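Local structure of putative rhamnosidase (Streptomyces avermitilis, 3W5M) at residues L27-A32 / Y43-A48; W704-A709 / R713-D718; R941-R946 / G965-R970. The protein hydrolytically releases terminal non-reducing alpha-L-rhamnose from alpha-L-rhamnosides, including citrus flavonoids and gum arabic, and carries a calcium-dependent L-rhamnose-binding module. All blocks are in the same frame, centred on the assembly; numbering follows the deposited sequence.

Interaction 1. Residues L27-A32 / Y43-A48; sequences LSWPMA and YQVRVA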
loop_
_atom_site.group_PDB
_atom_site.type_symbol
_atom_site.label_atom_id
_atom_site.label_comp_id
_atom_site.label_asym_id
_atom_site.label_seq_id
_atom_site.Cartn_x
_atom_site.Cartn_y
_atom_site.Cartn_z
ATOM N N LEU A 27 22.723 0.993 -14.689
ATOM C CA LEU A 27 22.303 1.001 -16.088
ATOM C C LEU A 27 22.070 -0.434 -16.548
ATOM O O LEU A 27 22.807 -1.357 -16.135
ATOM C CB LEU A 27 23.437 1.631 -16.919
ATOM C CG LEU A 27 23.873 3.049 -16.512
ATOM C CD1 LEU A 27 25.069 3.467 -17.361
ATOM C CD2 LEU A 27 22.728 4.012 -16.704
ATOM N N SER A 28 21.062 -0.642 -17.399
ATOM C CA SER A 28 20.761 -1.976 -17.920
ATOM C C SER A 28 20.521 -1.933 -19.421
ATOM O O SER A 28 19.930 -0.963 -19.927
ATOM C CB SER A 28 19.519 -2.567 -17.243
ATOM O OG SER A 28 19.759 -2.853 -15.852
ATOM N N TRP A 29 20.957 -2.969 -20.125
ATOM C CA TRP A 29 20.760 -3.049 -21.591
ATOM C C TRP A 29 20.308 -4.435 -22.065
ATOM O O TRP A 29 21.118 -5.254 -22.500
ATOM C CB TRP A 29 21.977 -2.510 -22.378
ATOM C CG TRP A 29 23.339 -3.004 -21.913
ATOM C CD1 TRP A 29 23.999 -4.124 -22.339
ATOM C CD2 TRP A 29 24.208 -2.364 -20.970
ATOM N NE1 TRP A 29 25.213 -4.230 -21.692
ATOM C CE2 TRP A 29 25.366 -3.167 -20.857
ATOM C CE3 TRP A 29 24.107 -1.201 -20.190
ATOM C CZ2 TRP A 29 26.430 -2.842 -20.013
ATOM C CZ3 TRP A 29 25.185 -0.852 -19.377
ATOM C CH2 TRP A 29 26.323 -1.684 -19.279
ATOM N N PRO A 30 18.994 -4.697 -21.988
ATOM C CA PRO A 30 18.493 -5.916 -22.620
ATOM C C PRO A 30 18.933 -5.915 -24.097
ATOM O O PRO A 30 19.005 -4.843 -24.734
ATOM C CB PRO A 30 16.962 -5.773 -22.511
ATOM C CG PRO A 30 16.710 -4.703 -21.487
ATOM C CD PRO A 30 17.918 -3.810 -21.515
ATOM N N MET A 31 19.271 -7.080 -24.628
ATOM C CA MET A 31 19.675 -7.158 -26.029
ATOM C C MET A 31 18.758 -8.111 -26.800
ATOM O O MET A 31 18.138 -8.986 -26.214
ATOM C CB MET A 31 21.127 -7.601 -26.138
ATOM C CG MET A 31 22.152 -6.552 -25.694
ATOM S SD MET A 31 23.696 -7.366 -25.176
ATOM C CE MET A 31 23.227 -8.007 -23.566
ATOM N N ALA A 32 18.665 -7.921 -28.112
ATOM C CA ALA A 32 17.850 -8.803 -28.960
ATOM C C ALA A 32 18.672 -9.302 -30.126
ATOM O O ALA A 32 19.525 -8.582 -30.645
ATOM C CB ALA A 32 16.608 -8.073 -29.461
ATOM N N TYR A 43 31.410 -4.269 -23.002
ATOM C CA TYR A 43 30.473 -3.155 -23.206
ATOM C C TYR A 43 31.218 -1.841 -23.155
ATOM O O TYR A 43 32.336 -1.777 -22.665
ATOM C CB TYR A 43 29.364 -3.148 -22.136
ATOM C CG TYR A 43 29.862 -2.886 -20.720
ATOM C CD1 TYR A 43 30.028 -1.576 -20.250
ATOM C CD2 TYR A 43 30.140 -3.939 -19.841
ATOM C CE1 TYR A 43 30.473 -1.320 -18.965
ATOM C CE2 TYR A 43 30.582 -3.683 -18.539
ATOM C CZ TYR A 43 30.763 -2.370 -18.119
ATOM O OH TYR A 43 31.191 -2.087 -16.838
ATOM N N GLN A 44 30.576 -0.793 -23.635
ATOM C CA GLN A 44 31.110 0.542 -23.510
ATOM C C GLN A 44 29.987 1.503 -23.315
ATOM O O GLN A 44 29.078 1.573 -24.151
ATOM C CB GLN A 44 31.894 0.941 -24.770
ATOM C CG GLN A 44 32.318 2.409 -24.814
ATOM C CD GLN A 44 33.124 2.749 -26.062
ATOM O OE1 GLN A 44 33.077 2.021 -27.055
ATOM N NE2 GLN A 44 33.840 3.878 -26.024
ATOM N N VAL A 45 30.070 2.293 -22.236
ATOM C CA VAL A 45 29.057 3.285 -21.945
ATOM C C VAL A 45 29.589 4.696 -22.142
ATOM O O VAL A 45 30.690 5.009 -21.723
ATOM C CB VAL A 45 28.516 3.137 -20.498
ATOM C CG1 VAL A 45 27.557 4.281 -20.165
ATOM C CG2 VAL A 45 27.881 1.765 -20.299
ATOM N N ARG A 46 28.801 5.538 -22.784
ATOM C CA ARG A 46 29.136 6.960 -22.859
ATOM C C ARG A 46 28.029 7.779 -22.269
ATOM O O ARG A 46 26.869 7.441 -22.439
ATOM C CB ARG A 46 29.316 7.393 -24.299
ATOM C CG ARG A 46 30.517 6.800 -24.983
ATOM C CD ARG A 46 30.443 7.215 -26.432
ATOM N NE ARG A 46 31.715 6.995 -27.102
ATOM C CZ ARG A 46 31.903 7.182 -28.402
ATOM N NH1 ARG A 46 30.897 7.583 -29.181
ATOM N NH2 ARG A 46 33.098 6.948 -28.910
ATOM N N VAL A 47 28.407 8.863 -21.592
ATOM C CA VAL A 47 27.472 9.792 -20.978
ATOM C C VAL A 47 27.915 11.193 -21.377
ATOM O O VAL A 47 29.112 11.498 -21.336
ATOM C CB VAL A 47 27.484 9.689 -19.419
ATOM C CG1 VAL A 47 26.393 10.559 -18.817
ATOM C CG2 VAL A 47 27.367 8.253 -18.942
ATOM N N ALA A 48 26.949 12.025 -21.746
ATOM C CA ALA A 48 27.200 13.369 -22.234
ATOM C C ALA A 48 26.053 14.315 -21.892
ATOM O O ALA A 48 24.957 13.877 -21.483
ATOM C CB ALA A 48 27.450 13.325 -23.748
#
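Trp29 drives the six-membered end of its indole against Tyr43, and this is the dense part of the contact. CZ2 of Trp29 lies 3.5 Å from CG of Tyr43, at the root of the phenol, and CH2 of Trp29 sits over one face of the Tyr43 ring, displaced toward its rim. The two ring planes are inclined at 50° with centroids 5.1 Å apart, an oblique pairing. Both aromatics hold CG between their backbone N and carbonyl carbon (chi1 47° in Trp29, 65° in Tyr43); their bonds to CB point at the other strand, and this torsion brings the rings together. Val45 serves two partners with its fork: CG2 packs 3.9 Å from CZ3 of Trp29, whereas CG1 meets CD1 of Leu27 at 3.8 Å. Beyond this methyl pair the packing thins, and Val47 CG2 stays 5.5 Å from Leu27 CD1. At the other end Tyr43, unlike the buried Trp29, Leu27 and Val45, is partly exposed. The indole NE1 hydrogen-bonds to Gln40 OE1, so the polar edge of the buried ring is satisfied. Strand 26-32 pairs with strands 5-6, 10-11 and 73-74, while strand 40-48 runs between 60-66 and 85-94; the side chains thus join two sheets, consistent with a fibronectin type 3-like sandwich, with Val90 and Val92 of strand 85-94 also touching the indole.

Interaction 2. Residues W704-A709 / R713-D718; sequences WALYQA and RQVLAD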
loop_
_atom_site.group_PDB
_atom_site.type_symbol
_atom_site.label_atom_id
_atom_site.label_comp_id
_atom_site.label_asym_id
_atom_site.label_seq_id
_atom_site.Cartn_x
_atom_site.Cartn_y
_atom_site.Cartn_z
ATOM N N TRP A 704 16.567 -11.363 -0.188
ATOM C CA TRP A 704 16.955 -12.550 -0.928
ATOM C C TRP A 704 16.029 -12.825 -2.101
ATOM O O TRP A 704 16.483 -13.177 -3.193
ATOM C CB TRP A 704 17.025 -13.789 -0.009
ATOM C CG TRP A 704 17.622 -14.958 -0.715
ATOM C CD1 TRP A 704 16.982 -16.098 -1.114
ATOM C CD2 TRP A 704 18.990 -15.091 -1.139
ATOM N NE1 TRP A 704 17.872 -16.948 -1.749
ATOM C CE2 TRP A 704 19.108 -16.359 -1.783
ATOM C CE3 TRP A 704 20.129 -14.266 -1.036
ATOM C CZ2 TRP A 704 20.316 -16.819 -2.332
ATOM C CZ3 TRP A 704 21.346 -14.730 -1.580
ATOM C CH2 TRP A 704 21.421 -16.000 -2.215
ATOM N N ALA A 705 14.728 -12.663 -1.880
ATOM C CA ALA A 705 13.775 -12.833 -2.965
ATOM C C ALA A 705 14.054 -11.847 -4.125
ATOM O O ALA A 705 14.003 -12.244 -5.288
ATOM C CB ALA A 705 12.334 -12.721 -2.433
ATOM N N LEU A 706 14.387 -10.593 -3.815
ATOM C CA LEU A 706 14.719 -9.605 -4.871
ATOM C C LEU A 706 16.013 -10.003 -5.565
ATOM O O LEU A 706 16.128 -9.935 -6.767
ATOM C CB LEU A 706 14.842 -8.188 -4.327
ATOM C CG LEU A 706 13.619 -7.507 -3.684
ATOM C CD1 LEU A 706 13.917 -6.133 -3.097
ATOM C CD2 LEU A 706 12.455 -7.386 -4.688
ATOM N N TYR A 707 16.967 -10.495 -4.801
ATOM C CA TYR A 707 18.197 -10.955 -5.418
ATOM C C TYR A 707 17.974 -12.128 -6.399
ATOM O O TYR A 707 18.490 -12.114 -7.530
ATOM C CB TYR A 707 19.242 -11.282 -4.356
ATOM C CG TYR A 707 20.511 -11.757 -4.986
ATOM C CD1 TYR A 707 21.317 -10.855 -5.704
ATOM C CD2 TYR A 707 20.907 -13.089 -4.907
ATOM C CE1 TYR A 707 22.494 -11.270 -6.302
ATOM C CE2 TYR A 707 22.095 -13.511 -5.499
ATOM C CZ TYR A 707 22.870 -12.589 -6.196
ATOM O OH TYR A 707 24.051 -12.961 -6.813
ATOM N N GLN A 708 17.212 -13.135 -5.984
ATOM C CA GLN A 708 16.841 -14.236 -6.862
ATOM C C GLN A 708 16.122 -13.782 -8.152
ATOM O O GLN A 708 16.443 -14.250 -9.259
ATOM C CB GLN A 708 15.988 -15.252 -6.098
ATOM C CG GLN A 708 16.826 -16.017 -5.094
ATOM C CD GLN A 708 17.877 -16.860 -5.800
ATOM O OE1 GLN A 708 17.549 -17.664 -6.680
ATOM N NE2 GLN A 708 19.139 -16.652 -5.454
ATOM N N ALA A 709 15.166 -12.859 -8.021
ATOM C CA ALA A 709 14.390 -12.431 -9.189
ATOM C C ALA A 709 15.144 -11.489 -10.102
ATOM O O ALA A 709 15.001 -11.566 -11.343
ATOM C CB ALA A 709 13.062 -11.789 -8.764
ATOM N N ARG A 713 22.434 -6.986 -6.612
ATOM C CA ARG A 713 23.446 -7.127 -5.550
ATOM C C ARG A 713 23.385 -5.977 -4.567
ATOM O O ARG A 713 23.710 -6.147 -3.417
ATOM C CB ARG A 713 24.894 -7.282 -6.112
ATOM C CG ARG A 713 25.067 -8.542 -6.968
ATOM C CD ARG A 713 26.422 -8.629 -7.671
ATOM N NE ARG A 713 27.466 -9.215 -6.822
ATOM C CZ ARG A 713 28.410 -8.513 -6.193
ATOM N NH1 ARG A 713 28.442 -7.196 -6.296
ATOM N NH2 ARG A 713 29.316 -9.122 -5.451
ATOM N N GLN A 714 22.946 -4.799 -5.003
ATOM C CA GLN A 714 22.898 -3.666 -4.097
ATOM C C GLN A 714 21.892 -3.872 -2.956
ATOM O O GLN A 714 22.128 -3.432 -1.828
ATOM C CB GLN A 714 22.583 -2.380 -4.856
ATOM C CG GLN A 714 22.515 -1.146 -3.988
ATOM C CD GLN A 714 22.372 0.105 -4.836
ATOM O OE1 GLN A 714 23.358 0.597 -5.382
ATOM N NE2 GLN A 714 21.143 0.621 -4.962
ATOM N N VAL A 715 20.793 -4.549 -3.260
ATOM C CA VAL A 715 19.780 -4.846 -2.251
ATOM C C VAL A 715 20.400 -5.712 -1.134
ATOM O O VAL A 715 20.106 -5.501 0.033
ATOM C CB VAL A 715 18.568 -5.551 -2.885
ATOM C CG1 VAL A 715 17.673 -6.141 -1.827
ATOM C CG2 VAL A 715 17.759 -4.532 -3.691
ATOM N N LEU A 716 21.258 -6.657 -1.509
ATOM C CA LEU A 716 21.922 -7.493 -0.496
ATOM C C LEU A 716 22.932 -6.707 0.319
ATOM O O LEU A 716 22.956 -6.794 1.552
ATOM C CB LEU A 716 22.607 -8.697 -1.141
ATOM C CG LEU A 716 21.768 -9.706 -1.917
ATOM C CD1 LEU A 716 22.697 -10.829 -2.344
ATOM C CD2 LEU A 716 20.594 -10.240 -1.086
ATOM N N ALA A 717 23.772 -5.924 -0.359
ATOM C CA ALA A 717 24.750 -5.111 0.360
ATOM C C ALA A 717 24.083 -4.173 1.387
ATOM O O ALA A 717 24.566 -4.009 2.497
ATOM C CB ALA A 717 25.654 -4.364 -0.618
ATOM N N ASP A 718 22.939 -3.593 1.034
ATOM C CA ASP A 718 22.282 -2.643 1.906
ATOM C C ASP A 718 21.549 -3.321 3.071
ATOM O O ASP A 718 21.296 -2.680 4.080
ATOM C CB ASP A 718 21.278 -1.792 1.090
ATOM C CG ASP A 718 21.967 -0.773 0.184
ATOM O OD1 ASP A 718 23.176 -0.480 0.359
ATOM O OD2 ASP A 718 21.284 -0.239 -0.720
#
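Leu716 lays a methyl on the face of Tyr707, and the two side chains cross at about a right angle. CD1 of Leu716 stands 3.7 Å from the centroid of the Tyr707 ring, only 16° off the ring normal, a CH-pi contact. The other branch, CD2, reaches past CB of Tyr707 to lie 4.1 Å from CE3 of Trp704, so the isobutyl group is wedged against both aromatics. Arg713 comes to the edge of the same phenol: its CG is 3.8 Å from CE1 of Tyr707, and the two chains run side by side in one direction. A first torsion of 180° sets the phenol opposite the backbone N, and its OH bonds to Glu777 OE1, while the backbone O of Glu777 accepts from Arg713 NH2. Cut back to an alanine, Tyr707 is likely to leave Leu716 CD1 without the face it rests on and Glu777 OE1 without its hydroxyl partner. On the other flank CD1 of Leu706 meets CG1 of Val715 at 4.0 Å. The segments form a nearly antiparallel helical hairpin within the (alpha/alpha)6 barrel, their own axes approaching to 8.6 Å; helix 756-777 packs on Trp704 and Leu716, and helix 658-671 on Leu706 and Val715.

Interaction 3. Residues R941-R946 / G965-R970; sequences RQVVIR and GPVSTR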
loop_
_atom_site.group_PDB
_atom_site.type_symbol
_atom_site.label_atom_id
_atom_site.label_comp_id
_atom_site.label_asym_id
_atom_site.label_seq_id
_atom_site.Cartn_x
_atom_site.Cartn_y
_atom_site.Cartn_z
ATOM N N ARG A 941 20.065 -15.131 -15.014
ATOM C CA ARG A 941 21.264 -15.272 -15.846
ATOM C C ARG A 941 21.293 -16.667 -16.476
ATOM O O ARG A 941 21.779 -16.850 -17.597
ATOM C CB ARG A 941 22.535 -15.040 -15.024
ATOM C CG ARG A 941 23.752 -14.755 -15.888
ATOM C CD ARG A 941 23.405 -13.715 -16.947
ATOM N NE ARG A 941 24.498 -13.481 -17.886
ATOM C CZ ARG A 941 25.544 -12.699 -17.640
ATOM N NH1 ARG A 941 25.663 -12.064 -16.479
ATOM N NH2 ARG A 941 26.482 -12.555 -18.558
ATOM N N GLN A 942 20.796 -17.642 -15.724
ATOM C CA GLN A 942 20.455 -18.954 -16.243
ATOM C C GLN A 942 18.999 -19.143 -15.853
ATOM O O GLN A 942 18.626 -18.857 -14.709
ATOM C CB GLN A 942 21.281 -20.078 -15.589
ATOM C CG GLN A 942 21.023 -21.423 -16.244
ATOM C CD GLN A 942 21.396 -22.621 -15.377
ATOM O OE1 GLN A 942 21.095 -22.673 -14.173
ATOM N NE2 GLN A 942 22.036 -23.603 -15.995
ATOM N N VAL A 943 18.177 -19.590 -16.801
ATOM C CA VAL A 943 16.780 -19.923 -16.516
ATOM C C VAL A 943 16.602 -21.453 -16.534
ATOM O O VAL A 943 17.056 -22.119 -17.480
ATOM C CB VAL A 943 15.793 -19.190 -17.477
ATOM C CG1 VAL A 943 16.056 -19.534 -18.932
ATOM C CG2 VAL A 943 14.343 -19.470 -17.115
ATOM N N VAL A 944 15.985 -22.007 -15.488
ATOM C CA VAL A 944 15.599 -23.421 -15.519
ATOM C C VAL A 944 14.188 -23.518 -16.094
ATOM O O VAL A 944 13.236 -22.932 -15.544
ATOM C CB VAL A 944 15.647 -24.080 -14.131
ATOM C CG1 VAL A 944 15.208 -25.536 -14.222
ATOM C CG2 VAL A 944 17.028 -23.971 -13.505
ATOM N N ILE A 945 14.076 -24.212 -17.226
ATOM C CA ILE A 945 12.816 -24.447 -17.910
ATOM C C ILE A 945 12.404 -25.897 -17.710
ATOM O O ILE A 945 12.846 -26.807 -18.439
ATOM C CB ILE A 945 12.902 -24.046 -19.393
ATOM C CG1 ILE A 945 13.265 -22.548 -19.467
ATOM C CG2 ILE A 945 11.622 -24.391 -20.122
ATOM C CD1 ILE A 945 13.451 -21.982 -20.855
ATOM N N ARG A 946 11.545 -26.095 -16.718
ATOM C CA ARG A 946 11.150 -27.429 -16.280
ATOM C C ARG A 946 9.620 -27.493 -16.066
ATOM O O ARG A 946 9.157 -27.545 -14.923
ATOM C CB ARG A 946 11.934 -27.808 -15.022
ATOM C CG ARG A 946 11.727 -29.251 -14.596
ATOM C CD ARG A 946 12.614 -29.670 -13.442
ATOM N NE ARG A 946 12.477 -31.112 -13.272
ATOM C CZ ARG A 946 13.147 -31.858 -12.402
ATOM N NH1 ARG A 946 14.032 -31.311 -11.574
ATOM N NH2 ARG A 946 12.915 -33.167 -12.365
ATOM N N GLY A 965 15.361 -9.194 -20.574
ATOM C CA GLY A 965 14.355 -9.215 -21.656
ATOM C C GLY A 965 13.404 -10.400 -21.492
ATOM O O GLY A 965 13.456 -11.134 -20.473
ATOM N N PRO A 966 12.536 -10.626 -22.491
ATOM C CA PRO A 966 11.481 -11.637 -22.290
ATOM C C PRO A 966 11.987 -13.089 -22.231
ATOM O O PRO A 966 12.847 -13.504 -23.018
ATOM C CB PRO A 966 10.521 -11.399 -23.468
ATOM C CG PRO A 966 11.350 -10.734 -24.516
ATOM C CD PRO A 966 12.461 -9.986 -23.819
ATOM N N VAL A 967 11.470 -13.823 -21.256
ATOM C CA VAL A 967 11.677 -15.251 -21.150
ATOM C C VAL A 967 10.302 -15.871 -21.383
ATOM O O VAL A 967 9.396 -15.676 -20.579
ATOM C CB VAL A 967 12.247 -15.641 -19.785
ATOM C CG1 VAL A 967 12.349 -17.160 -19.658
ATOM C CG2 VAL A 967 13.626 -15.009 -19.626
ATOM N N SER A 968 10.135 -16.582 -22.501
ATOM C CA SER A 968 8.830 -17.151 -22.848
ATOM C C SER A 968 8.840 -18.666 -22.948
ATOM O O SER A 968 9.863 -19.264 -23.288
ATOM C CB SER A 968 8.315 -16.560 -24.151
ATOM O OG SER A 968 8.304 -15.147 -24.036
ATOM N N THR A 969 7.696 -19.269 -22.624
ATOM C CA THR A 969 7.475 -20.708 -22.782
ATOM C C THR A 969 6.090 -20.961 -23.371
ATOM O O THR A 969 5.171 -20.167 -23.188
ATOM C CB THR A 969 7.576 -21.513 -21.465
ATOM O OG1 THR A 969 6.596 -21.042 -20.522
ATOM C CG2 THR A 969 8.966 -21.435 -20.856
ATOM N N ARG A 970 5.966 -22.061 -24.116
ATOM C CA ARG A 970 4.689 -22.519 -24.622
ATOM C C ARG A 970 4.821 -24.015 -24.824
ATOM O O ARG A 970 5.674 -24.458 -25.597
ATOM C CB ARG A 970 4.348 -21.852 -25.940
ATOM C CG ARG A 970 2.990 -22.290 -26.465
ATOM C CD ARG A 970 2.532 -21.397 -27.597
ATOM N NE ARG A 970 1.595 -22.090 -28.475
ATOM C CZ ARG A 970 1.401 -21.789 -29.759
ATOM N NH1 ARG A 970 2.084 -20.802 -30.337
ATOM N NH2 ARG A 970 0.528 -22.485 -30.475
#
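Thr969 gives its hydroxyl hydrogen to the backbone O of Ala931, so the one polar side-chain atom of this contact is satisfied inside an otherwise apolar layer. OG1 takes the place between backbone N and carbonyl carbon (chi1 60°), which sets the methyl CG2 anti to the carbonyl carbon and presents it to Ile945. There CG2 of Thr969 meets CG2 of Ile945 at 4.0 Å, the two chains sliding past each other in opposite directions, methyl beside methyl. Val943 and Val967 meet differently, reaching head-on, tip to tip, with CG2 of Val943 4.0 Å from CG1 of Val967; in each valine the touching methyl is the one anti to the backbone N. All four side chains are buried and their contacts are ordinary van der Waals ones. The register, Val943 opposite Val967 and Ile945 opposite Thr969, shows the two strands running in the same sense, and CA separations of 8.3 Å for Val943-Val967 and 8.1 Å for Ile945-Thr969 are too wide for backbone pairing. Each strand instead bonds within its own sheet, 942-945 with 934-935 and 989-995, and 965-974 with 955-962 and 977-984. Ile945 also packs on Leu980 and Cys982 of strand 977-984, while Val967 touches Pro985 in a loop. Such face-to-face contact of beta-branched residues between two sheets is the core packing of a beta-sandwich, here the C-terminal domain of this family 78 rhamnosidase.

Interactions 1, 2 and 3 lie in three different domains, the N-terminal immunoglobulin-family domain, the helical barrel and the C-terminal sandwich, yet they cluster on one side of the chain's centre. The centres of interaction 1 and interaction 2 are about 22 Å apart. Those of interaction 1 and interaction 3 are about 23 Å apart, and those of interaction 2 and interaction 3 about 20 Å. Interactions 1 and 3 touch directly, where Pro30 CB packs 4.2 Å from Gly965 N. Interaction 2 stays separate, its nearest atoms about 9 Å from interaction 1 and 7 Å from interaction 3. All three are structural packing away from Glu636 and Glu895, the inferred catalytic pair, and from the calcium site at Asp179.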